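Long-range contacts in endo-beta-1,4-glucanase (cellulase B) (PDB 4V2X), which probably hydrolyses internal beta-1,4-glucosidic bonds of plant beta-glucans, pairing a family 5 catalytic domain with Ig-like and family 46 carbohydrate-binding modules: residues A[273-279]-A[292-297]; A[58-62]-A[312-316]. One frame throughout, in Å; residues are numbered along the deposited sequence.

How the interactions relate
Interactions 1 and 2 sit at opposite ends of the family 5 catalytic barrel, their centres about 24 Å apart and with no touch between them. Helix 291-309 leads into strand 315-320, and interaction 1 is nested along the chain within the long loop that interaction 2 closes. Interaction 1, beyond the C-terminal end of strand 267-273, is partly buried and mixed in character: a tyrosine-carboxylate bond, three bridging waters and a covered phenylalanine ring. Interaction 2, where strand 315-320 begins, is buried and almost wholly apolar, an N-terminal helix resting on a proline and a valine, with V62 O and V316 O bonded to threonines of neighbouring strands.

Interaction 1 of 2, residues A[273-279]-A[292-297]; sequences YYGFWPF and NSKQEI
Y273 and E296 meet with each CG anti to its own N (chi1 -168° and -171°), E296 continuing extended beyond CG. Y273 OH thereby donates to E296 OE1 at 2.6 Å, onto the anti lone pair of that oxygen, turned away from OE2, with ring and carboxylate planes 79° apart. The hydroxyl also accepts from a water that bridges F276 N and S293 O, while a second water ties OE1 to G275 O. A phenylalanine in place of Y273 would probably leave OE1 without this donor and the bridging water without one anchor. This is the loop following the sixth strand of the (beta/alpha)8 barrel, folded back onto the next barrel helix, 291-309. F276, N-cap of helix 277-281, has its ring between P278 CD and N292 CB, the latter a CH-pi contact 3.9 Å from the centroid. E296 OE2 lies in the plane of that ring, at its edge, 3.6 Å from F276 CD1, and a third water links OE2 to W277 N. The N292 amide turns instead to E290. Deeper in, S293 OG packs 3.2 Å from F279 CB.

Interaction 2 of 2, residues A[58-62]-A[312-316]; sequences IQSYV and GIPVV
The 3.1 Å backbone bond from V62 N to I58 O belongs to the helical turn that puts both side chains on the face toward P314. The proline ring is the centre of the contact, with its three methylene carbons shared between the two neighbours. V62 CG2 comes to 3.6 Å from P314 CB and nearly as close to CG. I58, crossing the proline at about a right angle, meets its CG-CD edge, with CG1 3.8 Å from P314 CG and CG2 against CD. In I58 the chi1 of -163° carries CG1 anti to the backbone N and places CG2 between N and the carbonyl carbon, so that both branches reach the ring. The other branch of V62 meets the start of the strand: its CG1 lies 3.9 Å from V316 CG2 and also touches V315 O. At the outer edge the extended Q59 side chain brings its amide nitrogen to the backbone, NE2 3.6 Å from G312 CA. That glycine, at phi 90°, is the C-prime residue of the Schellman motif that ends helix 291-309. I268 of strand 267-273 touches I58, V62 and V316, and V62 O accepts from T354 OG1, at the head of the last barrel strand. An N-terminal helix lying across the start of several parallel strands in this way closes the bottom of a (beta/alpha)8 barrel, the end away from where family 5 enzymes carry their active site.

Interaction 1 of 2, residues A[273-279]-A[292-297]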
ATOM      1  N   TYR A 273       0.690 -21.281  11.562  1.00  9.92           N
ATOM      2  CA  TYR A 273       0.854 -21.111  13.004  1.00 10.29           C
ATOM      3  C   TYR A 273       1.571 -22.290  13.641  1.00 10.54           C
ATOM      4  O   TYR A 273       1.157 -23.439  13.482  1.00 11.31           O
ATOM      5  CB  TYR A 273      -0.501 -20.894  13.697  1.00 10.72           C
ATOM      6  CG  TYR A 273      -0.333 -20.420  15.122  1.00 10.87           C
ATOM      7  CD1 TYR A 273       0.096 -19.125  15.394  1.00 11.41           C
ATOM      8  CD2 TYR A 273      -0.555 -21.276  16.193  1.00 11.54           C
ATOM      9  CE1 TYR A 273       0.282 -18.687  16.699  1.00 11.59           C
ATOM     10  CE2 TYR A 273      -0.377 -20.849  17.493  1.00 11.73           C
ATOM     11  CZ  TYR A 273       0.042 -19.559  17.745  1.00 11.58           C
ATOM     12  OH  TYR A 273       0.235 -19.141  19.039  1.00 13.11           O
ATOM     13  N   TYR A 274       2.654 -21.987  14.354  1.00 11.07           N
ATOM     14  CA  TYR A 274       3.502 -23.016  14.948  1.00 12.03           C
ATOM     15  C   TYR A 274       3.707 -22.850  16.466  1.00 11.41           C
ATOM     16  O   TYR A 274       4.577 -23.485  17.055  1.00 12.43           O
ATOM     17  CB  TYR A 274       4.827 -23.084  14.193  1.00 13.16           C
ATOM     18  CG  TYR A 274       4.675 -23.800  12.872  1.00 15.15           C
ATOM     19  CD1 TYR A 274       4.755 -25.184  12.803  1.00 17.17           C
ATOM     20  CD2 TYR A 274       4.439 -23.098  11.694  1.00 16.62           C
ATOM     21  CE1 TYR A 274       4.607 -25.854  11.600  1.00 17.56           C
ATOM     22  CE2 TYR A 274       4.290 -23.762  10.486  1.00 16.00           C
ATOM     23  CZ  TYR A 274       4.383 -25.138  10.448  1.00 18.08           C
ATOM     24  OH  TYR A 274       4.254 -25.828   9.262  1.00 18.75           O
ATOM     25  N   GLY A 275       2.857 -22.043  17.088  1.00 10.58           N
ATOM     26  CA  GLY A 275       2.827 -21.903  18.545  1.00 10.74           C
ATOM     27  C   GLY A 275       3.670 -20.750  19.050  1.00 10.78           C
ATOM     28  O   GLY A 275       4.585 -20.276  18.366  1.00 11.24           O
ATOM     29  N   PHE A 276       3.354 -20.298  20.262  1.00 10.83           N
ATOM     30  CA  PHE A 276       4.162 -19.309  20.972  1.00 11.52           C
ATOM     31  C   PHE A 276       5.605 -19.788  20.962  1.00 11.21           C
ATOM     32  O   PHE A 276       5.908 -20.913  21.376  1.00 10.65           O
ATOM     33  CB  PHE A 276       3.622 -19.144  22.390  1.00 11.71           C
ATOM     34  CG  PHE A 276       4.477 -18.293  23.297  1.00 12.52           C
ATOM     35  CD1 PHE A 276       4.694 -16.946  23.027  1.00 12.51           C
ATOM     36  CD2 PHE A 276       5.028 -18.834  24.455  1.00 12.84           C
ATOM     37  CE1 PHE A 276       5.460 -16.170  23.879  1.00 13.31           C
ATOM     38  CE2 PHE A 276       5.789 -18.057  25.308  1.00 12.92           C
ATOM     39  CZ  PHE A 276       6.008 -16.723  25.017  1.00 12.73           C
ATOM     40  N   TRP A 277       6.499 -18.955  20.443  1.00 11.16           N
ATOM     41  CA  TRP A 277       7.813 -19.447  20.045  1.00 11.60           C
ATOM     42  C   TRP A 277       8.577 -20.211  21.142  1.00 11.12           C
ATOM     43  O   TRP A 277       9.036 -21.331  20.906  1.00 11.29           O
ATOM     44  CB  TRP A 277       8.670 -18.330  19.426  1.00 12.86           C
ATOM     45  CG  TRP A 277      10.003 -18.825  19.064  1.00 13.25           C
ATOM     46  CD1 TRP A 277      10.331 -19.632  17.999  1.00 14.07           C
ATOM     47  CD2 TRP A 277      11.212 -18.598  19.780  1.00 14.23           C
ATOM     48  NE1 TRP A 277      11.671 -19.916  18.025  1.00 15.11           N
ATOM     49  CE2 TRP A 277      12.237 -19.292  19.105  1.00 14.82           C
ATOM     50  CE3 TRP A 277      11.532 -17.872  20.932  1.00 14.84           C
ATOM     51  CZ2 TRP A 277      13.562 -19.267  19.537  1.00 15.77           C
ATOM     52  CZ3 TRP A 277      12.842 -17.852  21.356  1.00 15.88           C
ATOM     53  CH2 TRP A 277      13.837 -18.548  20.668  1.00 16.16           C
ATOM     54  N   PRO A 278       8.704 -19.627  22.346  1.00 11.49           N
ATOM     55  CA  PRO A 278       9.495 -20.341  23.358  1.00 11.45           C
ATOM     56  C   PRO A 278       8.936 -21.704  23.753  1.00 11.15           C
ATOM     57  O   PRO A 278       9.710 -22.638  23.991  1.00 11.20           O
ATOM     58  CB  PRO A 278       9.479 -19.389  24.561  1.00 11.74           C
ATOM     59  CG  PRO A 278       9.219 -18.048  23.979  1.00 12.36           C
ATOM     60  CD  PRO A 278       8.340 -18.270  22.787  1.00 11.92           C
ATOM     61  N   PHE A 279       7.613 -21.810  23.847  1.00 10.53           N
ATOM     62  CA  PHE A 279       6.994 -23.098  24.122  1.00 10.28           C
ATOM     63  C   PHE A 279       7.222 -24.048  22.952  1.00 10.48           C
ATOM     64  O   PHE A 279       7.553 -25.218  23.144  1.00 10.06           O
ATOM     65  CB  PHE A 279       5.490 -22.952  24.374  1.00 10.55           C
ATOM     66  CG  PHE A 279       4.770 -24.264  24.459  1.00 10.29           C
ATOM     67  CD1 PHE A 279       4.968 -25.112  25.545  1.00 11.03           C
ATOM     68  CD2 PHE A 279       3.902 -24.670  23.451  1.00 10.48           C
ATOM     69  CE1 PHE A 279       4.314 -26.332  25.620  1.00 11.08           C
ATOM     70  CE2 PHE A 279       3.245 -25.889  23.524  1.00 10.30           C
ATOM     71  CZ  PHE A 279       3.453 -26.725  24.607  1.00 10.80           C
ATOM     72  N   ASN A 292       0.907 -17.708  28.301  1.00 12.38           N
ATOM     73  CA  ASN A 292       1.467 -17.060  27.127  1.00 12.79           C
ATOM     74  C   ASN A 292       1.099 -17.780  25.827  1.00 11.77           C
ATOM     75  O   ASN A 292       0.729 -17.127  24.849  1.00 12.62           O
ATOM     76  CB  ASN A 292       2.975 -16.892  27.260  1.00 12.95           C
ATOM     77  CG  ASN A 292       3.339 -15.762  28.194  1.00 14.45           C
ATOM     78  OD1 ASN A 292       3.350 -14.603  27.792  1.00 15.94           O
ATOM     79  ND2 ASN A 292       3.597 -16.084  29.452  1.00 14.24           N
ATOM     80  N   SER A 293       1.172 -19.107  25.819  1.00 12.02           N
ATOM     81  CA  SER A 293       0.800 -19.874  24.623  1.00 11.40           C
ATOM     82  C   SER A 293      -0.706 -19.794  24.366  1.00 11.91           C
ATOM     83  O   SER A 293      -1.137 -19.691  23.227  1.00 12.32           O
ATOM     84  CB  SER A 293       1.238 -21.329  24.746  1.00 12.22           C
ATOM     85  OG  SER A 293       2.652 -21.437  24.690  1.00 12.16           O
ATOM     86  N   LYS A 294      -1.498 -19.814  25.435  1.00 11.61           N
ATOM     87  CA  LYS A 294      -2.950 -19.729  25.309  1.00 12.46           C
ATOM     88  C   LYS A 294      -3.364 -18.361  24.784  1.00 13.63           C
ATOM     89  O   LYS A 294      -4.173 -18.259  23.860  1.00 14.37           O
ATOM     90  CB  LYS A 294      -3.627 -19.995  26.654  1.00 13.32           C
ATOM     91  CG  LYS A 294      -3.573 -21.451  27.082  1.00 14.50           C
ATOM     92  CD  LYS A 294      -4.048 -21.647  28.510  1.00 17.22           C
ATOM     93  CE  LYS A 294      -3.912 -23.099  28.928  1.00 19.83           C
ATOM     94  NZ  LYS A 294      -4.130 -23.257  30.391  1.00 22.75           N
ATOM     95  N   GLN A 295      -2.796 -17.307  25.365  1.00 13.54           N
ATOM     96  CA  GLN A 295      -3.158 -15.951  24.965  1.00 15.62           C
ATOM     97  C   GLN A 295      -2.710 -15.617  23.555  1.00 14.26           C
ATOM     98  O   GLN A 295      -3.401 -14.868  22.854  1.00 13.75           O
ATOM     99  CB  GLN A 295      -2.613 -14.914  25.955  1.00 18.72           C
ATOM    100  CG  GLN A 295      -3.400 -14.874  27.254  1.00 23.04           C
ATOM    101  CD  GLN A 295      -4.891 -14.664  27.026  1.00 27.86           C
ATOM    102  OE1 GLN A 295      -5.295 -13.809  26.233  1.00 33.06           O
ATOM    103  NE2 GLN A 295      -5.716 -15.456  27.707  1.00 34.00           N
ATOM    104  N   GLU A 296      -1.570 -16.152  23.123  1.00 13.23           N
ATOM    105  CA  GLU A 296      -1.144 -15.892  21.751  1.00 13.35           C
ATOM    106  C   GLU A 296      -2.163 -16.441  20.753  1.00 12.62           C
ATOM    107  O   GLU A 296      -2.478 -15.784  19.758  1.00 12.35           O
ATOM    108  CB  GLU A 296       0.241 -16.455  21.440  1.00 13.16           C
ATOM    109  CG  GLU A 296       0.730 -15.966  20.084  1.00 13.68           C
ATOM    110  CD  GLU A 296       2.111 -16.448  19.718  1.00 13.64           C
ATOM    111  OE1 GLU A 296       2.208 -17.517  19.079  1.00 14.28           O
ATOM    112  OE2 GLU A 296       3.095 -15.741  20.031  1.00 14.45           O
ATOM    113  N   ILE A 297      -2.651 -17.650  21.011  1.00 13.03           N
ATOM    114  CA  ILE A 297      -3.659 -18.279  20.158  1.00 12.00           C
ATOM    115  C   ILE A 297      -4.941 -17.451  20.115  1.00 13.05           C
ATOM    116  O   ILE A 297      -5.467 -17.157  19.038  1.00 12.04           O
ATOM    117  CB  ILE A 297      -3.960 -19.722  20.632  1.00 12.29           C
ATOM    118  CG1 ILE A 297      -2.793 -20.635  20.250  1.00 11.94           C
ATOM    119  CG2 ILE A 297      -5.254 -20.256  20.026  1.00 12.37           C
ATOM    120  CD1 ILE A 297      -2.775 -21.952  21.004  1.00 12.42           C
TER
HETATM  121  O   HOH W   1       0.565 -20.741  21.251  1.00 13.97           O
HETATM  122  O   HOH W   2       3.831 -17.798  16.810  1.00 22.89           O
HETATM  123  O   HOH W   3       5.675 -16.439  19.365  1.00 17.17           O

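Interaction 2 of 2, residues A[58-62]-A[312-316]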
ATOM      1  N   ILE A  58     -17.958 -19.469  -1.284  1.00 21.09           N
ATOM      2  CA  ILE A  58     -16.571 -19.642  -0.843  1.00 19.99           C
ATOM      3  C   ILE A  58     -16.471 -20.043   0.636  1.00 20.19           C
ATOM      4  O   ILE A  58     -15.576 -20.806   1.012  1.00 19.72           O
ATOM      5  CB  ILE A  58     -15.704 -18.393  -1.149  1.00 19.73           C
ATOM      6  CG1 ILE A  58     -14.207 -18.727  -1.077  1.00 19.45           C
ATOM      7  CG2 ILE A  58     -16.034 -17.241  -0.210  1.00 19.84           C
ATOM      8  CD1 ILE A  58     -13.725 -19.719  -2.117  1.00 18.82           C
ATOM      9  N   GLN A  59     -17.388 -19.549   1.464  1.00 21.30           N
ATOM     10  CA  GLN A  59     -17.406 -19.920   2.885  1.00 22.89           C
ATOM     11  C   GLN A  59     -17.721 -21.408   3.080  1.00 22.35           C
ATOM     12  O   GLN A  59     -17.028 -22.095   3.829  1.00 21.13           O
ATOM     13  CB  GLN A  59     -18.400 -19.055   3.660  1.00 24.18           C
ATOM     14  CG  GLN A  59     -17.964 -17.605   3.808  1.00 27.49           C
ATOM     15  CD  GLN A  59     -19.043 -16.732   4.426  1.00 30.44           C
ATOM     16  OE1 GLN A  59     -20.182 -16.702   3.949  1.00 37.63           O
ATOM     17  NE2 GLN A  59     -18.696 -16.022   5.492  1.00 29.37           N
ATOM     18  N   SER A  60     -18.751 -21.902   2.395  1.00 22.12           N
ATOM     19  CA  SER A  60     -19.100 -23.332   2.431  1.00 21.97           C
ATOM     20  C   SER A  60     -17.964 -24.209   1.918  1.00 19.31           C
ATOM     21  O   SER A  60     -17.686 -25.276   2.467  1.00 19.19           O
ATOM     22  CB  SER A  60     -20.351 -23.603   1.591  1.00 24.73           C
ATOM     23  OG  SER A  60     -21.448 -22.851   2.072  1.00 28.76           O
ATOM     24  N   TYR A  61     -17.319 -23.752   0.853  1.00 18.71           N
ATOM     25  CA  TYR A  61     -16.190 -24.449   0.248  1.00 18.71           C
ATOM     26  C   TYR A  61     -15.095 -24.670   1.292  1.00 18.40           C
ATOM     27  O   TYR A  61     -14.651 -25.791   1.510  1.00 18.00           O
ATOM     28  CB  TYR A  61     -15.670 -23.605  -0.914  1.00 18.79           C
ATOM     29  CG  TYR A  61     -14.504 -24.155  -1.703  1.00 18.74           C
ATOM     30  CD1 TYR A  61     -13.196 -24.004  -1.248  1.00 18.14           C
ATOM     31  CD2 TYR A  61     -14.698 -24.766  -2.941  1.00 18.45           C
ATOM     32  CE1 TYR A  61     -12.127 -24.482  -1.979  1.00 17.98           C
ATOM     33  CE2 TYR A  61     -13.631 -25.238  -3.682  1.00 18.41           C
ATOM     34  CZ  TYR A  61     -12.344 -25.094  -3.194  1.00 18.54           C
ATOM     35  OH  TYR A  61     -11.272 -25.542  -3.934  1.00 17.31           O
ATOM     36  N   VAL A  62     -14.695 -23.595   1.959  1.00 18.46           N
ATOM     37  CA  VAL A  62     -13.637 -23.682   2.970  1.00 17.90           C
ATOM     38  C   VAL A  62     -14.075 -24.555   4.154  1.00 17.79           C
ATOM     39  O   VAL A  62     -13.302 -25.383   4.628  1.00 16.41           O
ATOM     40  CB  VAL A  62     -13.160 -22.280   3.410  1.00 17.65           C
ATOM     41  CG1 VAL A  62     -12.252 -22.364   4.631  1.00 16.91           C
ATOM     42  CG2 VAL A  62     -12.425 -21.609   2.256  1.00 17.85           C
ATOM     43  N   GLY A 312     -16.588 -12.028   5.938  1.00 17.99           N
ATOM     44  CA  GLY A 312     -16.958 -12.904   4.837  1.00 18.45           C
ATOM     45  C   GLY A 312     -15.809 -13.458   4.020  1.00 18.70           C
ATOM     46  O   GLY A 312     -16.039 -14.108   3.005  1.00 18.42           O
ATOM     47  N   ILE A 313     -14.572 -13.219   4.446  1.00 17.20           N
ATOM     48  CA  ILE A 313     -13.426 -13.804   3.764  1.00 17.36           C
ATOM     49  C   ILE A 313     -12.981 -15.019   4.576  1.00 16.48           C
ATOM     50  O   ILE A 313     -12.528 -14.860   5.702  1.00 16.58           O
ATOM     51  CB  ILE A 313     -12.256 -12.813   3.650  1.00 17.63           C
ATOM     52  CG1 ILE A 313     -12.692 -11.545   2.897  1.00 19.28           C
ATOM     53  CG2 ILE A 313     -11.078 -13.482   2.961  1.00 16.59           C
ATOM     54  CD1 ILE A 313     -11.774 -10.363   3.107  1.00 20.70           C
ATOM     55  N   PRO A 314     -13.131 -16.232   4.019  1.00 15.87           N
ATOM     56  CA  PRO A 314     -12.739 -17.420   4.778  1.00 15.50           C
ATOM     57  C   PRO A 314     -11.224 -17.537   4.916  1.00 14.48           C
ATOM     58  O   PRO A 314     -10.470 -16.965   4.119  1.00 13.56           O
ATOM     59  CB  PRO A 314     -13.302 -18.575   3.955  1.00 15.83           C
ATOM     60  CG  PRO A 314     -13.368 -18.053   2.562  1.00 17.12           C
ATOM     61  CD  PRO A 314     -13.581 -16.571   2.655  1.00 16.44           C
ATOM     62  N   VAL A 315     -10.808 -18.274   5.939  1.00 14.45           N
ATOM     63  CA  VAL A 315      -9.399 -18.442   6.267  1.00 13.65           C
ATOM     64  C   VAL A 315      -9.049 -19.916   6.342  1.00 13.28           C
ATOM     65  O   VAL A 315      -9.748 -20.696   7.009  1.00 13.51           O
ATOM     66  CB  VAL A 315      -9.055 -17.781   7.620  1.00 13.36           C
ATOM     67  CG1 VAL A 315      -7.607 -18.061   8.018  1.00 13.45           C
ATOM     68  CG2 VAL A 315      -9.312 -16.285   7.542  1.00 13.69           C
ATOM     69  N   VAL A 316      -7.967 -20.286   5.650  1.00 12.36           N
ATOM     70  CA  VAL A 316      -7.357 -21.590   5.814  1.00 12.32           C
ATOM     71  C   VAL A 316      -6.036 -21.396   6.552  1.00 12.25           C
ATOM     72  O   VAL A 316      -5.173 -20.629   6.118  1.00 12.00           O
ATOM     73  CB  VAL A 316      -7.117 -22.303   4.469  1.00 12.88           C
ATOM     74  CG1 VAL A 316      -6.271 -23.556   4.669  1.00 13.28           C
ATOM     75  CG2 VAL A 316      -8.444 -22.671   3.819  1.00 13.00           C
TER